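Local structure of molybdopterin biosynthesis enzyme, MoaB (Thermus thermophilus, 3MCH) at residues M1-I6 against P34-A39; P93-L98 against G115-R120; E97-V102 against E140-V145. The protein takes part in molybdenum cofactor biosynthesis, in which it probably binds molybdopterin. One frame throughout, in Å; residues are numbered along the deposited sequence.

Contact 1: M1-I6 against P34-A39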
ATOM      1  N   MET B   1       8.906 -21.885  16.512  1.00 24.02           N
ATOM      2  CA  MET B   1       8.226 -22.910  15.665  1.00 21.46           C
ATOM      3  C   MET B   1       6.757 -22.536  15.481  1.00 20.30           C
ATOM      4  O   MET B   1       5.994 -22.464  16.448  1.00 20.68           O
ATOM      5  CB  MET B   1       8.348 -24.287  16.322  1.00 24.21           C
ATOM      6  CG  MET B   1       7.814 -25.430  15.476  1.00 24.49           C
ATOM      7  SD  MET B   1       8.522 -25.435  13.822  1.00 27.66           S
ATOM      8  CE  MET B   1      10.231 -25.871  14.186  1.00 26.18           C
ATOM      9  N   PHE B   2       6.362 -22.307  14.233  1.00 17.97           N
ATOM     10  CA  PHE B   2       4.992 -21.904  13.931  1.00 14.91           C
ATOM     11  C   PHE B   2       4.277 -22.885  13.008  1.00 14.21           C
ATOM     12  O   PHE B   2       4.846 -23.358  12.028  1.00 14.47           O
ATOM     13  CB  PHE B   2       5.015 -20.515  13.295  1.00 15.21           C
ATOM     14  CG  PHE B   2       5.737 -19.497  14.121  1.00 13.65           C
ATOM     15  CD1 PHE B   2       5.167 -19.000  15.288  1.00 14.58           C
ATOM     16  CD2 PHE B   2       7.009 -19.064  13.755  1.00 15.29           C
ATOM     17  CE1 PHE B   2       5.854 -18.087  16.083  1.00 17.40           C
ATOM     18  CE2 PHE B   2       7.708 -18.147  14.547  1.00 14.37           C
ATOM     19  CZ  PHE B   2       7.127 -17.661  15.710  1.00 16.24           C
ATOM     20  N   ARG B   3       3.023 -23.183  13.334  1.00 13.80           N
ATOM     21  CA  ARG B   3       2.217 -24.106  12.544  1.00 13.92           C
ATOM     22  C   ARG B   3       1.669 -23.381  11.330  1.00 13.39           C
ATOM     23  O   ARG B   3       1.017 -22.345  11.452  1.00 13.19           O
ATOM     24  CB  ARG B   3       1.083 -24.662  13.401  1.00 15.06           C
ATOM     25  CG  ARG B   3       1.599 -25.446  14.595  1.00 18.36           C
ATOM     26  CD  ARG B   3       0.496 -25.740  15.586  1.00 22.89           C
ATOM     27  NE  ARG B   3      -0.538 -26.593  15.018  1.00 25.01           N
ATOM     28  CZ  ARG B   3      -1.840 -26.350  15.121  1.00 25.37           C
ATOM     29  NH1 ARG B   3      -2.270 -25.272  15.769  1.00 25.44           N
ATOM     30  NH2 ARG B   3      -2.712 -27.186  14.583  1.00 24.35           N
ATOM     31  N   VAL B   4       1.931 -23.949  10.157  1.00 12.19           N
ATOM     32  CA  VAL B   4       1.524 -23.356   8.893  1.00 11.42           C
ATOM     33  C   VAL B   4       0.514 -24.186   8.117  1.00 12.57           C
ATOM     34  O   VAL B   4       0.596 -25.409   8.082  1.00 12.68           O
ATOM     35  CB  VAL B   4       2.755 -23.155   7.977  1.00 11.68           C
ATOM     36  CG1 VAL B   4       2.357 -22.464   6.673  1.00 12.83           C
ATOM     37  CG2 VAL B   4       3.811 -22.356   8.707  1.00 11.41           C
ATOM     38  N   GLY B   5      -0.430 -23.494   7.493  1.00 11.96           N
ATOM     39  CA  GLY B   5      -1.418 -24.147   6.659  1.00 12.15           C
ATOM     40  C   GLY B   5      -1.223 -23.605   5.251  1.00 13.37           C
ATOM     41  O   GLY B   5      -1.040 -22.400   5.072  1.00 13.13           O
ATOM     42  N   ILE B   6      -1.231 -24.481   4.254  1.00 13.24           N
ATOM     43  CA  ILE B   6      -1.067 -24.056   2.867  1.00 13.95           C
ATOM     44  C   ILE B   6      -2.390 -24.316   2.155  1.00 15.40           C
ATOM     45  O   ILE B   6      -2.854 -25.451   2.093  1.00 16.02           O
ATOM     46  CB  ILE B   6       0.081 -24.841   2.169  1.00 14.90           C
ATOM     47  CG1 ILE B   6       1.406 -24.564   2.886  1.00 14.60           C
ATOM     48  CG2 ILE B   6       0.190 -24.432   0.699  1.00 13.97           C
ATOM     49  CD1 ILE B   6       1.871 -23.085   2.991  1.00 25.29           C
ATOM     50  N   PRO B  34      11.702 -21.976  11.269  1.00 18.69           N
ATOM     51  CA  PRO B  34      10.834 -22.296  12.406  1.00 18.16           C
ATOM     52  C   PRO B  34       9.400 -22.502  11.949  1.00 16.19           C
ATOM     53  O   PRO B  34       8.472 -21.872  12.463  1.00 16.69           O
ATOM     54  CB  PRO B  34      10.988 -21.074  13.302  1.00 17.93           C
ATOM     55  CG  PRO B  34      11.113 -19.965  12.310  1.00 16.81           C
ATOM     56  CD  PRO B  34      12.092 -20.553  11.298  1.00 18.51           C
ATOM     57  N   PHE B  35       9.234 -23.396  10.981  1.00 16.53           N
ATOM     58  CA  PHE B  35       7.928 -23.684  10.413  1.00 15.39           C
ATOM     59  C   PHE B  35       7.643 -25.173  10.328  1.00 16.89           C
ATOM     60  O   PHE B  35       8.534 -25.977  10.053  1.00 18.40           O
ATOM     61  CB  PHE B  35       7.839 -23.115   8.993  1.00 14.91           C
ATOM     62  CG  PHE B  35       8.169 -21.657   8.900  1.00 12.71           C
ATOM     63  CD1 PHE B  35       7.292 -20.696   9.397  1.00 14.68           C
ATOM     64  CD2 PHE B  35       9.372 -21.241   8.332  1.00 15.24           C
ATOM     65  CE1 PHE B  35       7.606 -19.338   9.329  1.00 16.97           C
ATOM     66  CE2 PHE B  35       9.696 -19.883   8.260  1.00 15.24           C
ATOM     67  CZ  PHE B  35       8.812 -18.931   8.760  1.00 16.27           C
ATOM     68  N   GLU B  36       6.390 -25.531  10.567  1.00 16.64           N
ATOM     69  CA  GLU B  36       5.956 -26.912  10.442  1.00 17.19           C
ATOM     70  C   GLU B  36       4.597 -26.856   9.756  1.00 15.29           C
ATOM     71  O   GLU B  36       3.658 -26.221  10.249  1.00 16.42           O
ATOM     72  CB  GLU B  36       5.885 -27.606  11.811  1.00 18.61           C
ATOM     73  CG  GLU B  36       5.079 -26.904  12.879  1.00 20.11           C
ATOM     74  CD  GLU B  36       5.247 -27.555  14.244  1.00 22.50           C
ATOM     75  OE1 GLU B  36       6.051 -28.510  14.358  1.00 22.41           O
ATOM     76  OE2 GLU B  36       4.580 -27.111  15.204  1.00 22.30           O
ATOM     77  N   VAL B  37       4.517 -27.483   8.585  1.00 13.73           N
ATOM     78  CA  VAL B  37       3.284 -27.494   7.812  1.00 14.20           C
ATOM     79  C   VAL B  37       2.327 -28.481   8.449  1.00 14.73           C
ATOM     80  O   VAL B  37       2.520 -29.700   8.366  1.00 14.61           O
ATOM     81  CB  VAL B  37       3.559 -27.882   6.343  1.00 15.45           C
ATOM     82  CG1 VAL B  37       2.254 -27.925   5.555  1.00 16.90           C
ATOM     83  CG2 VAL B  37       4.515 -26.865   5.717  1.00 17.90           C
ATOM     84  N   ALA B  38       1.298 -27.935   9.089  1.00 14.31           N
ATOM     85  CA  ALA B  38       0.308 -28.726   9.803  1.00 14.49           C
ATOM     86  C   ALA B  38      -0.988 -28.933   9.035  1.00 14.60           C
ATOM     87  O   ALA B  38      -1.879 -29.644   9.497  1.00 15.64           O
ATOM     88  CB  ALA B  38       0.011 -28.073  11.141  1.00 15.75           C
ATOM     89  N   ALA B  39      -1.104 -28.308   7.871  1.00 13.91           N
ATOM     90  CA  ALA B  39      -2.315 -28.459   7.077  1.00 14.20           C
ATOM     91  C   ALA B  39      -2.099 -28.083   5.629  1.00 14.11           C
ATOM     92  O   ALA B  39      -1.290 -27.212   5.317  1.00 13.69           O
ATOM     93  CB  ALA B  39      -3.433 -27.604   7.668  1.00 15.04           C
TER
HETATM   94  O   HOH W   1       4.194 -24.929  16.913  1.00 26.43           O

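Contact 2: P93-L98 against G115-R120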
ATOM      1  N   PRO B  93      -0.141  -4.212   5.222  1.00 13.96           N
ATOM      2  CA  PRO B  93       0.246  -3.804   3.873  1.00 13.08           C
ATOM      3  C   PRO B  93       1.708  -4.028   3.522  1.00 11.76           C
ATOM      4  O   PRO B  93       2.020  -4.340   2.376  1.00 12.07           O
ATOM      5  CB  PRO B  93      -0.160  -2.331   3.825  1.00 14.73           C
ATOM      6  CG  PRO B  93      -0.101  -1.900   5.251  1.00 15.51           C
ATOM      7  CD  PRO B  93      -0.710  -3.076   5.971  1.00 14.28           C
ATOM      8  N   GLY B  94       2.592  -3.862   4.500  1.00 10.04           N
ATOM      9  CA  GLY B  94       4.011  -4.054   4.247  1.00 11.13           C
ATOM     10  C   GLY B  94       4.336  -5.428   3.697  1.00 12.04           C
ATOM     11  O   GLY B  94       5.257  -5.578   2.886  1.00 12.80           O
ATOM     12  N   LEU B  95       3.593  -6.442   4.131  1.00 12.09           N
ATOM     13  CA  LEU B  95       3.847  -7.796   3.642  1.00 11.79           C
ATOM     14  C   LEU B  95       3.285  -7.972   2.236  1.00 12.35           C
ATOM     15  O   LEU B  95       3.854  -8.695   1.419  1.00 12.15           O
ATOM     16  CB  LEU B  95       3.250  -8.830   4.607  1.00 11.37           C
ATOM     17  CG  LEU B  95       3.984  -8.929   5.950  1.00 11.92           C
ATOM     18  CD1 LEU B  95       3.275  -9.914   6.882  1.00 14.46           C
ATOM     19  CD2 LEU B  95       5.423  -9.379   5.692  1.00 13.53           C
ATOM     20  N   ALA B  96       2.166  -7.307   1.953  1.00 11.59           N
ATOM     21  CA  ALA B  96       1.562  -7.379   0.626  1.00 11.93           C
ATOM     22  C   ALA B  96       2.540  -6.731  -0.361  1.00 12.08           C
ATOM     23  O   ALA B  96       2.691  -7.187  -1.492  1.00 13.78           O
ATOM     24  CB  ALA B  96       0.217  -6.645   0.615  1.00 13.82           C
ATOM     25  N   GLU B  97       3.209  -5.671   0.082  1.00 11.97           N
ATOM     26  CA  GLU B  97       4.185  -4.973  -0.758  1.00 11.84           C
ATOM     27  C   GLU B  97       5.399  -5.876  -0.998  1.00 13.39           C
ATOM     28  O   GLU B  97       5.929  -5.945  -2.106  1.00 14.05           O
ATOM     29  CB  GLU B  97       4.619  -3.670  -0.072  1.00 14.17           C
ATOM     30  CG  GLU B  97       3.463  -2.714   0.161  1.00 13.23           C
ATOM     31  CD  GLU B  97       3.785  -1.590   1.133  1.00 16.67           C
ATOM     32  OE1 GLU B  97       4.782  -1.695   1.880  1.00 14.90           O
ATOM     33  OE2 GLU B  97       3.018  -0.601   1.159  1.00 17.35           O
ATOM     34  N   LEU B  98       5.841  -6.578   0.040  1.00 13.46           N
ATOM     35  CA  LEU B  98       6.989  -7.463  -0.121  1.00 11.66           C
ATOM     36  C   LEU B  98       6.673  -8.557  -1.130  1.00 13.12           C
ATOM     37  O   LEU B  98       7.518  -8.909  -1.960  1.00 13.48           O
ATOM     38  CB  LEU B  98       7.386  -8.095   1.219  1.00 12.16           C
ATOM     39  CG  LEU B  98       8.015  -7.172   2.267  1.00 13.12           C
ATOM     40  CD1 LEU B  98       8.383  -7.985   3.496  1.00 13.66           C
ATOM     41  CD2 LEU B  98       9.252  -6.489   1.689  1.00 16.21           C
ATOM     42  N   GLY B 115      -2.854  -9.812  -3.963  1.00 15.10           N
ATOM     43  CA  GLY B 115      -2.868 -10.518  -2.696  1.00 14.37           C
ATOM     44  C   GLY B 115      -2.705  -9.594  -1.507  1.00 13.87           C
ATOM     45  O   GLY B 115      -1.935  -8.631  -1.565  1.00 14.11           O
ATOM     46  N   VAL B 116      -3.450  -9.864  -0.439  1.00 13.92           N
ATOM     47  CA  VAL B 116      -3.351  -9.058   0.772  1.00 14.88           C
ATOM     48  C   VAL B 116      -2.654  -9.861   1.866  1.00 15.17           C
ATOM     49  O   VAL B 116      -2.337 -11.045   1.689  1.00 14.37           O
ATOM     50  CB  VAL B 116      -4.749  -8.613   1.295  1.00 15.97           C
ATOM     51  CG1 VAL B 116      -5.473  -7.804   0.226  1.00 15.65           C
ATOM     52  CG2 VAL B 116      -5.579  -9.824   1.696  1.00 15.64           C
ATOM     53  N   ALA B 117      -2.393  -9.198   2.985  1.00 13.61           N
ATOM     54  CA  ALA B 117      -1.771  -9.825   4.141  1.00 13.02           C
ATOM     55  C   ALA B 117      -2.451  -9.222   5.356  1.00 12.74           C
ATOM     56  O   ALA B 117      -2.731  -8.023   5.385  1.00 13.09           O
ATOM     57  CB  ALA B 117      -0.274  -9.528   4.172  1.00 14.50           C
ATOM     58  N   GLY B 118      -2.732 -10.046   6.354  1.00 13.27           N
ATOM     59  CA  GLY B 118      -3.374  -9.524   7.538  1.00 12.95           C
ATOM     60  C   GLY B 118      -3.461 -10.522   8.664  1.00 15.15           C
ATOM     61  O   GLY B 118      -2.947 -11.638   8.576  1.00 14.51           O
ATOM     62  N   VAL B 119      -4.133 -10.112   9.732  1.00 15.55           N
ATOM     63  CA  VAL B 119      -4.290 -10.959  10.899  1.00 15.99           C
ATOM     64  C   VAL B 119      -5.757 -11.174  11.239  1.00 17.67           C
ATOM     65  O   VAL B 119      -6.573 -10.264  11.115  1.00 16.43           O
ATOM     66  CB  VAL B 119      -3.601 -10.322  12.133  1.00 15.50           C
ATOM     67  CG1 VAL B 119      -3.875 -11.145  13.393  1.00 16.31           C
ATOM     68  CG2 VAL B 119      -2.098 -10.204  11.877  1.00 14.62           C
ATOM     69  N   ARG B 120      -6.082 -12.401  11.629  1.00 18.05           N
ATOM     70  CA  ARG B 120      -7.422 -12.749  12.082  1.00 18.48           C
ATOM     71  C   ARG B 120      -7.141 -13.494  13.382  1.00 18.54           C
ATOM     72  O   ARG B 120      -6.466 -14.530  13.377  1.00 18.64           O
ATOM     73  CB  ARG B 120      -8.161 -13.667  11.102  1.00 19.80           C
ATOM     74  CG  ARG B 120      -9.590 -13.965  11.568  1.00 22.72           C
ATOM     75  CD  ARG B 120     -10.290 -15.033  10.739  1.00 23.49           C
ATOM     76  NE  ARG B 120     -11.534 -15.464  11.376  1.00 25.21           N
ATOM     77  CZ  ARG B 120     -12.663 -14.758  11.394  1.00 26.46           C
ATOM     78  NH1 ARG B 120     -12.727 -13.574  10.798  1.00 25.49           N
ATOM     79  NH2 ARG B 120     -13.733 -15.236  12.021  1.00 26.58           N
TER
HETATM   80  O   HOH W   2       0.712  -9.004  -2.419  1.00 15.29           O

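Contact 3: E97-V102 against E140-V145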
ATOM      1  N   GLU B  97       3.209  -5.671   0.082  1.00 11.97           N
ATOM      2  CA  GLU B  97       4.185  -4.973  -0.758  1.00 11.84           C
ATOM      3  C   GLU B  97       5.399  -5.876  -0.998  1.00 13.39           C
ATOM      4  O   GLU B  97       5.929  -5.945  -2.106  1.00 14.05           O
ATOM      5  CB  GLU B  97       4.619  -3.670  -0.072  1.00 14.17           C
ATOM      6  CG  GLU B  97       3.463  -2.714   0.161  1.00 13.23           C
ATOM      7  CD  GLU B  97       3.785  -1.590   1.133  1.00 16.67           C
ATOM      8  OE1 GLU B  97       4.782  -1.695   1.880  1.00 14.90           O
ATOM      9  OE2 GLU B  97       3.018  -0.601   1.159  1.00 17.35           O
ATOM     10  N   LEU B  98       5.841  -6.578   0.040  1.00 13.46           N
ATOM     11  CA  LEU B  98       6.989  -7.463  -0.121  1.00 11.66           C
ATOM     12  C   LEU B  98       6.673  -8.557  -1.130  1.00 13.12           C
ATOM     13  O   LEU B  98       7.518  -8.909  -1.960  1.00 13.48           O
ATOM     14  CB  LEU B  98       7.386  -8.095   1.219  1.00 12.16           C
ATOM     15  CG  LEU B  98       8.015  -7.172   2.267  1.00 13.12           C
ATOM     16  CD1 LEU B  98       8.383  -7.985   3.496  1.00 13.66           C
ATOM     17  CD2 LEU B  98       9.252  -6.489   1.689  1.00 16.21           C
ATOM     18  N   MET B  99       5.453  -9.089  -1.077  1.00 12.20           N
ATOM     19  CA  MET B  99       5.071 -10.156  -1.999  1.00 13.76           C
ATOM     20  C   MET B  99       5.002  -9.690  -3.453  1.00 15.36           C
ATOM     21  O   MET B  99       5.048 -10.507  -4.375  1.00 17.01           O
ATOM     22  CB  MET B  99       3.739 -10.781  -1.571  1.00 14.29           C
ATOM     23  CG  MET B  99       3.845 -11.574  -0.274  1.00 13.11           C
ATOM     24  SD  MET B  99       2.366 -12.520   0.162  1.00 15.70           S
ATOM     25  CE  MET B  99       1.261 -11.180   0.639  1.00 13.68           C
ATOM     26  N   ARG B 100       4.892  -8.381  -3.659  1.00 14.25           N
ATOM     27  CA  ARG B 100       4.859  -7.831  -5.013  1.00 15.53           C
ATOM     28  C   ARG B 100       6.277  -7.494  -5.468  1.00 16.16           C
ATOM     29  O   ARG B 100       6.476  -6.984  -6.572  1.00 17.76           O
ATOM     30  CB  ARG B 100       3.981  -6.575  -5.074  1.00 14.89           C
ATOM     31  CG  ARG B 100       2.497  -6.862  -5.182  1.00 15.01           C
ATOM     32  CD  ARG B 100       1.707  -5.593  -5.485  1.00 14.72           C
ATOM     33  NE  ARG B 100       1.454  -4.772  -4.302  1.00 14.60           N
ATOM     34  CZ  ARG B 100       0.499  -5.023  -3.412  1.00 16.34           C
ATOM     35  NH1 ARG B 100      -0.296  -6.078  -3.562  1.00 16.44           N
ATOM     36  NH2 ARG B 100       0.321  -4.205  -2.383  1.00 14.87           N
ATOM     37  N   LEU B 101       7.248  -7.773  -4.602  1.00 17.10           N
ATOM     38  CA  LEU B 101       8.667  -7.532  -4.889  1.00 17.09           C
ATOM     39  C   LEU B 101       8.943  -6.073  -5.251  1.00 20.60           C
ATOM     40  O   LEU B 101       9.805  -5.779  -6.085  1.00 20.46           O
ATOM     41  CB  LEU B 101       9.121  -8.436  -6.042  1.00 17.76           C
ATOM     42  CG  LEU B 101       8.708  -9.911  -5.970  1.00 19.30           C
ATOM     43  CD1 LEU B 101       9.235 -10.655  -7.203  1.00 19.08           C
ATOM     44  CD2 LEU B 101       9.245 -10.535  -4.691  1.00 19.51           C
ATOM     45  N   VAL B 102       8.223  -5.164  -4.604  1.00 20.45           N
ATOM     46  CA  VAL B 102       8.351  -3.733  -4.875  1.00 22.91           C
ATOM     47  C   VAL B 102       9.757  -3.168  -4.713  1.00 24.46           C
ATOM     48  O   VAL B 102      10.381  -3.307  -3.661  1.00 24.10           O
ATOM     49  CB  VAL B 102       7.399  -2.907  -3.976  1.00 21.38           C
ATOM     50  CG1 VAL B 102       7.486  -1.429  -4.337  1.00 22.01           C
ATOM     51  CG2 VAL B 102       5.980  -3.401  -4.132  1.00 21.92           C
ATOM     52  N   GLU B 140       9.803 -15.886  -0.507  1.00 16.72           N
ATOM     53  CA  GLU B 140      11.199 -15.651  -0.155  1.00 15.94           C
ATOM     54  C   GLU B 140      11.407 -14.193   0.222  1.00 15.76           C
ATOM     55  O   GLU B 140      12.273 -13.873   1.029  1.00 16.18           O
ATOM     56  CB  GLU B 140      12.118 -16.021  -1.322  1.00 19.75           C
ATOM     57  CG  GLU B 140      12.106 -17.501  -1.655  1.00 23.55           C
ATOM     58  CD  GLU B 140      13.061 -17.858  -2.774  1.00 28.04           C
ATOM     59  OE1 GLU B 140      13.061 -17.148  -3.800  1.00 30.40           O
ATOM     60  OE2 GLU B 140      13.806 -18.853  -2.630  1.00 29.78           O
ATOM     61  N   ALA B 141      10.601 -13.307  -0.359  1.00 15.24           N
ATOM     62  CA  ALA B 141      10.710 -11.883  -0.068  1.00 15.60           C
ATOM     63  C   ALA B 141      10.282 -11.562   1.366  1.00 15.29           C
ATOM     64  O   ALA B 141      10.829 -10.655   1.998  1.00 16.33           O
ATOM     65  CB  ALA B 141       9.867 -11.078  -1.063  1.00 17.64           C
ATOM     66  N   VAL B 142       9.304 -12.304   1.879  1.00 13.67           N
ATOM     67  CA  VAL B 142       8.829 -12.069   3.239  1.00 13.31           C
ATOM     68  C   VAL B 142       9.541 -12.925   4.290  1.00 13.46           C
ATOM     69  O   VAL B 142       9.573 -12.568   5.463  1.00 13.41           O
ATOM     70  CB  VAL B 142       7.296 -12.334   3.361  1.00 14.98           C
ATOM     71  CG1 VAL B 142       6.527 -11.424   2.406  1.00 13.78           C
ATOM     72  CG2 VAL B 142       6.992 -13.786   3.067  1.00 20.46           C
ATOM     73  N   LEU B 143      10.125 -14.041   3.864  1.00 14.65           N
ATOM     74  CA  LEU B 143      10.794 -14.965   4.775  1.00 14.82           C
ATOM     75  C   LEU B 143      11.692 -14.355   5.854  1.00 14.01           C
ATOM     76  O   LEU B 143      11.632 -14.759   7.014  1.00 14.49           O
ATOM     77  CB  LEU B 143      11.598 -16.001   3.974  1.00 16.20           C
ATOM     78  CG  LEU B 143      12.240 -17.137   4.781  1.00 19.72           C
ATOM     79  CD1 LEU B 143      11.157 -17.917   5.513  1.00 19.52           C
ATOM     80  CD2 LEU B 143      13.022 -18.056   3.846  1.00 19.70           C
ATOM     81  N   PRO B 144      12.543 -13.380   5.491  1.00 15.16           N
ATOM     82  CA  PRO B 144      13.431 -12.766   6.486  1.00 16.40           C
ATOM     83  C   PRO B 144      12.768 -12.163   7.723  1.00 16.76           C
ATOM     84  O   PRO B 144      13.367 -12.135   8.797  1.00 18.44           O
ATOM     85  CB  PRO B 144      14.183 -11.714   5.673  1.00 15.86           C
ATOM     86  CG  PRO B 144      14.268 -12.340   4.323  1.00 16.79           C
ATOM     87  CD  PRO B 144      12.858 -12.883   4.140  1.00 15.82           C
ATOM     88  N   VAL B 145      11.538 -11.678   7.574  1.00 15.53           N
ATOM     89  CA  VAL B 145      10.835 -11.058   8.690  1.00 15.56           C
ATOM     90  C   VAL B 145       9.613 -11.855   9.131  1.00 15.46           C
ATOM     91  O   VAL B 145       8.881 -11.429  10.017  1.00 15.19           O
ATOM     92  CB  VAL B 145      10.376  -9.625   8.330  1.00 17.54           C
ATOM     93  CG1 VAL B 145      11.579  -8.774   7.952  1.00 18.35           C
ATOM     94  CG2 VAL B 145       9.371  -9.665   7.179  1.00 16.01           C
TER

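Contact 1: M1-I6 against P34-A39
Strands 2-6 and 35-39 run parallel, the two strands of a beta-alpha-beta unit whose crossover is helix 21-30. Their ladder runs from F2 N, bonded to P34 O, through V4 N, 2.9 Å from E36 O and nearly straight (168°), to I6 N on A39 O. The tight side is the face carrying F2, V4, F35 and V37. There V4 CG2, beside its own backbone N, comes obliquely within 3.9 Å of F35 CD1. Branched and aromatic groups suit this face, which L150 (on F2 and F35) and R27 (on V37) partly cover. The other face is looser and polar. R3 crosses E36 obliquely, its CG 3.5 Å from E36 OE2, with no salt bridge; R3 NH1 bonds to E61 O. A water donates to both M1 O and E36 OE2. M1, bent at chi2 and chi3, crosses E36 at about a right angle, with CG 3.6 Å from E36 CD and SD 3.6 Å from F35 N. An alanine in place of M1 would lack CG, SD and CE, and would probably leave E36 and the P34-F35 backbone less well covered. A beta bulge shifts the register by one residue beyond V4: V4 O accepts A38 N at 2.8 Å and, weakly, A39 N at 3.4 Å.

Contact 2: P93-L98 against G115-R120
Two peptide units are the flat groups of this contact, and each is met by an alanine methyl. Over the face of the peptide joining L95 to A96 stands the methyl of A117, its CB almost directly above A96 N at 4.0 Å. The peptide joining G115 to V116 is met instead at its oxygen end, near the peptide plane, with A96 CB 3.7 Å from G115 O. Each alanine thus presses a lone methyl against the other segment's backbone, and this lets helix 93-99 settle closely on the start of strand 117-120, A96 CA being 5.2 Å from V116 CA. A helix packs here on the first residues of an inner strand of the mixed sheet, beside its edge strand 90-91. The closest side-chain pair is L95 CB against A117 CB, at 3.6 Å. L95 touches through its CB alone: with CG anti to the carbonyl carbon (chi1 -70°), its branched end goes to L126 of strand 123-128 and V142 of helix 132-142, and it also packs on L112 of the second subunit. Leucine therefore suits a place that needs a slim base and a broad apolar tip. No direct hydrogen bond links the segments. A water donates to A96 O and to G115 O, 2.8 Å from each, and gives each a donor. The chemistry implies an interface held by close methyl packing, in which the one polar link is water-mediated and joins oxygens that could not bond to each other.

Contact 3: E97-V102 against E140-V145
A Schellman motif closes helix 93-99 where it packs on the C-terminal part of helix 132-142, next to the subunit interface of the trimer. Its backbone bonds come first: L101 N reaches L98 O at 2.9 Å, and V102 N makes a weak bond to E97 O. L101 takes a positive phi of 57°, a place more often held by glycine or asparagine. The turn keeps a leucine whose side chain still reaches back, its CD2 lying 3.7 Å from A141 CB. The apolar contacts centre on V142. Its CG1, anti to the carbonyl carbon, touches both L98 CB at 3.6 Å and M99 CG at 3.8 Å, and both chains cross the valine obliquely. Valine suits this spot because its methyls are held close to the backbone at CB, so that CG1 meets both neighbours. M99 bends at chi3 and packs on L126 and L128 of the sheet, as the flexible methionine chain allows. L98 CD1 lies 3.9 Å from A141 O, 4.1 Å from V142 CG1 and 4.2 Å from V145 CG2, and L98 also packs on T107 of the second subunit. No hydrogen bond joins the two segments; polar links run outward: M99 O bonds to S138 OG, and A141 O to T107 OG1 of the second subunit, while R100 forms a salt bridge with E97 of the third subunit. A141 is small enough for the place where the helix ends come closest: its methyl carbon CB sits just 3.3 Å from L98 O.

Along the chain contact 1 closes before the other two begin, and contacts 2 and 3 start from the same helix, 93-99, sharing E97 and L98. Their centres lie about 10 Å apart, and M99 CE touches V116 O, so this helix is held between strand 117-120 and helix 132-142. Contact 1 lies about 18 Å, centre to centre, from each of them. It reaches the same mixed sheet as contact 2, near the opposite edge, and meets contact 3 where F35 packs on L143. Contact 1 thus lies on an edge of the sheet where its segments meet no other chain of the assembly, while contacts 2 and 3 lie at the subunit interface and both touch the second subunit.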